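Long-range contact in receptor-like protein kinase ANXUR1 (Arabidopsis thaliana, PDB 6FIG), which is a plant receptor kinase with a malectin-like ectodomain, involved in reproduction and probably passing signals from outside the cell to a serine/threonine kinase domain inside: residues Gly206-Ile218 against Ser243-Ser255. Residues are numbered along the deposited sequence; the frame is centred on the assembly and turned at random.
With CA (calcium ion), chain H.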
loop_
_atom_site.group_PDB
_atom_site.type_symbol
_atom_site.label_atom_id
_atom_site.label_comp_id
_atom_site.label_asym_id
_atom_site.label_seq_id
_atom_site.Cartn_x
_atom_site.Cartn_y
_atom_site.Cartn_z
ATOM N N GLY A 206 3.824 4.907 0.477
ATOM C CA GLY A 206 3.229 3.854 1.332
ATOM C C GLY A 206 3.894 3.619 2.685
ATOM O O GLY A 206 3.836 2.508 3.211
ATOM N N LEU A 207 4.503 4.657 3.282
ATOM C CA LEU A 207 5.327 4.472 4.465
ATOM C C LEU A 207 4.550 4.585 5.784
ATOM O O LEU A 207 5.101 4.372 6.842
ATOM C CB LEU A 207 6.508 5.455 4.459
ATOM C CG LEU A 207 7.511 5.285 3.320
ATOM C CD1 LEU A 207 8.567 6.388 3.389
ATOM C CD2 LEU A 207 8.153 3.904 3.383
ATOM N N THR A 208 3.266 4.939 5.691
ATOM C CA THR A 208 2.379 5.083 6.845
ATOM C C THR A 208 2.912 5.846 8.050
ATOM O O THR A 208 2.562 5.555 9.194
ATOM C CB THR A 208 1.707 3.739 7.267
ATOM O OG1 THR A 208 2.685 2.789 7.728
ATOM C CG2 THR A 208 0.900 3.166 6.139
ATOM N N ARG A 209 3.729 6.866 7.775
ATOM C CA ARG A 209 4.172 7.814 8.787
ATOM C C ARG A 209 3.029 8.753 9.163
ATOM O O ARG A 209 2.273 9.203 8.306
ATOM C CB ARG A 209 5.317 8.681 8.275
ATOM C CG ARG A 209 6.575 7.917 7.911
ATOM C CD ARG A 209 7.510 8.743 7.032
ATOM N NE ARG A 209 6.878 9.061 5.768
ATOM C CZ ARG A 209 7.462 9.679 4.737
ATOM N NH1 ARG A 209 8.726 10.078 4.787
ATOM N NH2 ARG A 209 6.741 9.933 3.657
ATOM N N THR A 210 2.914 9.041 10.450
ATOM C CA THR A 210 1.963 10.022 10.926
ATOM C C THR A 210 2.676 11.369 11.021
ATOM O O THR A 210 3.764 11.449 11.560
ATOM C CB THR A 210 1.409 9.616 12.294
ATOM O OG1 THR A 210 0.800 8.330 12.159
ATOM C CG2 THR A 210 0.358 10.591 12.764
ATOM N N TRP A 211 2.050 12.418 10.497
ATOM C CA TRP A 211 2.606 13.785 10.588
ATOM C C TRP A 211 1.706 14.581 11.539
ATOM O O TRP A 211 0.524 14.760 11.273
ATOM C CB TRP A 211 2.685 14.437 9.220
ATOM C CG TRP A 211 3.466 13.682 8.198
ATOM C CD1 TRP A 211 3.087 12.517 7.551
ATOM C CD2 TRP A 211 4.783 13.992 7.721
ATOM N NE1 TRP A 211 4.084 12.126 6.685
ATOM C CE2 TRP A 211 5.133 13.006 6.774
ATOM C CE3 TRP A 211 5.691 15.040 7.978
ATOM C CZ2 TRP A 211 6.348 13.014 6.116
ATOM C CZ3 TRP A 211 6.881 15.050 7.309
ATOM C CH2 TRP A 211 7.206 14.051 6.391
ATOM N N TYR A 212 2.249 15.047 12.652
ATOM C CA TYR A 212 1.429 15.654 13.705
ATOM C C TYR A 212 1.436 17.176 13.619
ATOM O O TYR A 212 2.449 17.792 13.242
ATOM C CB TYR A 212 1.967 15.249 15.063
ATOM C CG TYR A 212 1.887 13.765 15.328
ATOM C CD1 TYR A 212 0.756 13.216 15.894
ATOM C CD2 TYR A 212 2.947 12.919 14.998
ATOM C CE1 TYR A 212 0.682 11.844 16.147
ATOM C CE2 TYR A 212 2.888 11.554 15.249
ATOM C CZ TYR A 212 1.752 11.027 15.815
ATOM O OH TYR A 212 1.700 9.675 16.047
ATOM N N ASN A 213 0.329 17.780 14.017
ATOM C CA ASN A 213 0.283 19.231 14.102
ATOM C C ASN A 213 1.397 19.748 15.032
ATOM O O ASN A 213 1.733 19.113 16.038
ATOM C CB ASN A 213 -1.084 19.712 14.559
ATOM C CG ASN A 213 -1.127 21.218 14.737
ATOM O OD1 ASN A 213 -1.032 21.697 15.854
ATOM N ND2 ASN A 213 -1.232 21.967 13.639
ATOM N N ASP A 214 1.989 20.891 14.657
ATOM C CA ASP A 214 3.155 21.433 15.364
ATOM C C ASP A 214 2.856 22.324 16.560
ATOM O O ASP A 214 3.767 22.652 17.308
ATOM C CB ASP A 214 4.056 22.194 14.394
ATOM C CG ASP A 214 3.439 23.485 13.931
ATOM O OD1 ASP A 214 2.261 23.450 13.496
ATOM O OD2 ASP A 214 4.115 24.540 14.021
ATOM N N ALA A 215 1.601 22.725 16.751
ATOM C CA ALA A 215 1.245 23.721 17.770
ATOM C C ALA A 215 1.758 23.410 19.181
ATOM O O ALA A 215 2.209 24.319 19.876
ATOM C CB ALA A 215 -0.254 23.952 17.791
ATOM N N PRO A 216 1.728 22.127 19.599
ATOM C CA PRO A 216 2.211 21.803 20.942
ATOM C C PRO A 216 3.688 22.099 21.205
ATOM O O PRO A 216 4.087 22.213 22.376
ATOM C CB PRO A 216 1.952 20.298 21.046
ATOM C CG PRO A 216 0.779 20.084 20.144
ATOM C CD PRO A 216 1.063 20.964 18.978
ATOM N N TYR A 217 4.468 22.263 20.135
ATOM C CA TYR A 217 5.899 22.472 20.237
ATOM C C TYR A 217 6.319 23.938 20.129
ATOM O O TYR A 217 7.507 24.243 20.216
ATOM C CB TYR A 217 6.585 21.627 19.158
ATOM C CG TYR A 217 6.274 20.165 19.365
ATOM C CD1 TYR A 217 6.958 19.438 20.330
ATOM C CD2 TYR A 217 5.257 19.540 18.653
ATOM C CE1 TYR A 217 6.678 18.094 20.545
ATOM C CE2 TYR A 217 4.965 18.192 18.872
ATOM C CZ TYR A 217 5.678 17.487 19.816
ATOM O OH TYR A 217 5.388 16.154 20.034
ATOM N N ILE A 218 5.357 24.846 19.971
ATOM C CA ILE A 218 5.683 26.271 19.828
ATOM C C ILE A 218 5.848 26.875 21.197
ATOM O O ILE A 218 4.935 26.783 22.034
ATOM C CB ILE A 218 4.608 27.049 19.053
ATOM C CG1 ILE A 218 4.551 26.539 17.622
ATOM C CG2 ILE A 218 4.901 28.556 19.057
ATOM C CD1 ILE A 218 3.224 26.767 16.965
ATOM N N SER A 243 8.023 10.210 -1.918
ATOM C CA SER A 243 8.210 9.561 -0.622
ATOM C C SER A 243 8.790 10.457 0.460
ATOM O O SER A 243 8.694 10.129 1.647
ATOM C CB SER A 243 9.124 8.327 -0.727
ATOM O OG SER A 243 8.578 7.370 -1.588
ATOM N N ILE A 244 9.405 11.597 0.083
ATOM C CA ILE A 244 9.955 12.493 1.083
ATOM C C ILE A 244 8.874 12.955 2.058
ATOM O O ILE A 244 9.064 12.922 3.262
ATOM C CB ILE A 244 10.690 13.691 0.431
ATOM C CG1 ILE A 244 12.033 13.223 -0.171
ATOM C CG2 ILE A 244 10.877 14.830 1.390
ATOM C CD1 ILE A 244 13.115 12.870 0.847
ATOM N N ALA A 245 7.727 13.359 1.523
ATOM C CA ALA A 245 6.609 13.816 2.371
ATOM C C ALA A 245 5.380 13.960 1.485
ATOM O O ALA A 245 5.509 14.290 0.308
ATOM C CB ALA A 245 6.926 15.146 3.019
ATOM N N PRO A 246 4.193 13.715 2.043
ATOM C CA PRO A 246 2.984 13.822 1.260
ATOM C C PRO A 246 2.599 15.252 0.918
ATOM O O PRO A 246 3.014 16.224 1.584
ATOM C CB PRO A 246 1.919 13.179 2.164
ATOM C CG PRO A 246 2.433 13.375 3.527
ATOM C CD PRO A 246 3.922 13.287 3.420
ATOM N N ALA A 247 1.810 15.382 -0.135
ATOM C CA ALA A 247 1.478 16.706 -0.676
ATOM C C ALA A 247 0.845 17.622 0.356
ATOM O O ALA A 247 1.108 18.834 0.364
ATOM C CB ALA A 247 0.573 16.589 -1.881
ATOM N N ASP A 248 0.040 17.053 1.249
ATOM C CA ASP A 248 -0.634 17.861 2.257
ATOM C C ASP A 248 0.303 18.586 3.213
ATOM O O ASP A 248 -0.075 19.660 3.704
ATOM C CB ASP A 248 -1.710 17.062 3.003
ATOM C CG ASP A 248 -3.052 17.006 2.229
ATOM O OD1 ASP A 248 -3.272 17.736 1.229
ATOM O OD2 ASP A 248 -3.930 16.230 2.621
ATOM N N ILE A 249 1.512 18.066 3.456
ATOM C CA ILE A 249 2.501 18.790 4.250
ATOM C C ILE A 249 2.785 20.146 3.606
ATOM O O ILE A 249 2.802 21.191 4.292
ATOM C CB ILE A 249 3.834 17.994 4.350
ATOM C CG1 ILE A 249 3.622 16.747 5.215
ATOM C CG2 ILE A 249 5.002 18.856 4.830
ATOM C CD1 ILE A 249 3.309 17.032 6.662
ATOM N N TYR A 250 2.994 20.120 2.298
ATOM C CA TYR A 250 3.411 21.305 1.546
ATOM C C TYR A 250 2.277 22.295 1.310
ATOM O O TYR A 250 2.547 23.465 1.025
ATOM C CB TYR A 250 4.086 20.859 0.247
ATOM C CG TYR A 250 5.313 20.029 0.512
ATOM C CD1 TYR A 250 6.423 20.578 1.135
ATOM C CD2 TYR A 250 5.351 18.679 0.198
ATOM C CE1 TYR A 250 7.546 19.827 1.393
ATOM C CE2 TYR A 250 6.481 17.914 0.446
ATOM C CZ TYR A 250 7.558 18.476 1.082
ATOM O OH TYR A 250 8.686 17.738 1.340
ATOM N N LYS A 251 1.023 21.862 1.471
ATOM C CA LYS A 251 -0.136 22.751 1.271
ATOM C C LYS A 251 -0.536 23.575 2.501
ATOM O O LYS A 251 -1.495 24.367 2.439
ATOM C CB LYS A 251 -1.351 21.947 0.772
ATOM C CG LYS A 251 -1.129 21.357 -0.601
ATOM C CD LYS A 251 -2.280 20.450 -1.040
ATOM C CE LYS A 251 -1.924 19.749 -2.344
ATOM N NZ LYS A 251 -2.963 18.768 -2.804
ATOM N N THR A 252 0.157 23.385 3.623
ATOM C CA THR A 252 -0.041 24.215 4.793
ATOM C C THR A 252 1.296 24.672 5.341
ATOM O O THR A 252 2.304 23.983 5.217
ATOM C CB THR A 252 -0.795 23.500 5.917
ATOM O OG1 THR A 252 -0.090 22.306 6.254
ATOM C CG2 THR A 252 -2.243 23.183 5.496
ATOM N N ALA A 253 1.276 25.815 6.016
ATOM C CA ALA A 253 2.477 26.349 6.642
ATOM C C ALA A 253 2.131 27.183 7.864
ATOM O O ALA A 253 0.991 27.642 8.038
ATOM C CB ALA A 253 3.266 27.192 5.632
ATOM N N ARG A 254 3.128 27.369 8.713
ATOM C CA ARG A 254 3.054 28.368 9.771
ATOM C C ARG A 254 3.977 29.488 9.341
ATOM O O ARG A 254 5.092 29.244 8.877
ATOM C CB ARG A 254 3.466 27.810 11.129
ATOM C CG ARG A 254 3.196 28.743 12.300
ATOM C CD ARG A 254 3.517 28.099 13.632
ATOM N NE ARG A 254 2.693 26.904 13.853
ATOM C CZ ARG A 254 1.413 26.916 14.236
ATOM N NH1 ARG A 254 0.775 28.055 14.502
ATOM N NH2 ARG A 254 0.760 25.770 14.395
ATOM N N SER A 255 3.497 30.711 9.494
ATOM C CA SER A 255 4.291 31.900 9.192
ATOM C C SER A 255 4.212 32.847 10.365
ATOM O O SER A 255 3.458 32.619 11.310
ATOM C CB SER A 255 3.778 32.559 7.917
ATOM O OG SER A 255 2.497 33.125 8.117
HETATM CA CA CA H . 2.303 21.990 6.572
#
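W211 lays one face of its indole on P246 and I249, the tightly packed middle of a contact inside the malectin-like region, beside a calcium site. I249 CG1 makes a CH-pi contact over the six-membered ring, 4.1 Å from its centroid, while its CD1 comes within 3.4 Å of W211 CE3. P246 CG meets the five-membered ring of W211 off-centre, and A245 CB touches W211 CH2 at 3.6 Å. The backbone O of I249 binds the calcium ion, as do O and OG1 of T252, with N192, V193 and N365 completing the site. Toward residue 206 the guanidinium of R209 lies between L207 CD1 on one face and W211 CZ2 on the other. It donates NH2 to S243 O at 2.8 Å, from above the carbonyl plane; the bonds from NH1 to S243 O and I244 O are weak. D203 forms a salt bridge with R209 NE. The looser side is that of Y212, which is exposed and points away from 243-255, and of the partly exposed A215, whose CB lies 4.0 Å from R254 NH2. The R254 guanidinium is nevertheless firmly gripped. R254 holds its CG anti to the backbone N (chi1 -171°) and bends at chi3, which brings NE and NH2 to D214, with I218 CD1 lying over one face of the guanidinium. The salt bridge is side-on and two-pronged: R254 NH2 meets D214 OD1 at 2.9 Å from above the carboxylate plane, and R254 NE meets the syn lone pair of D214 OD2 at 2.8 Å.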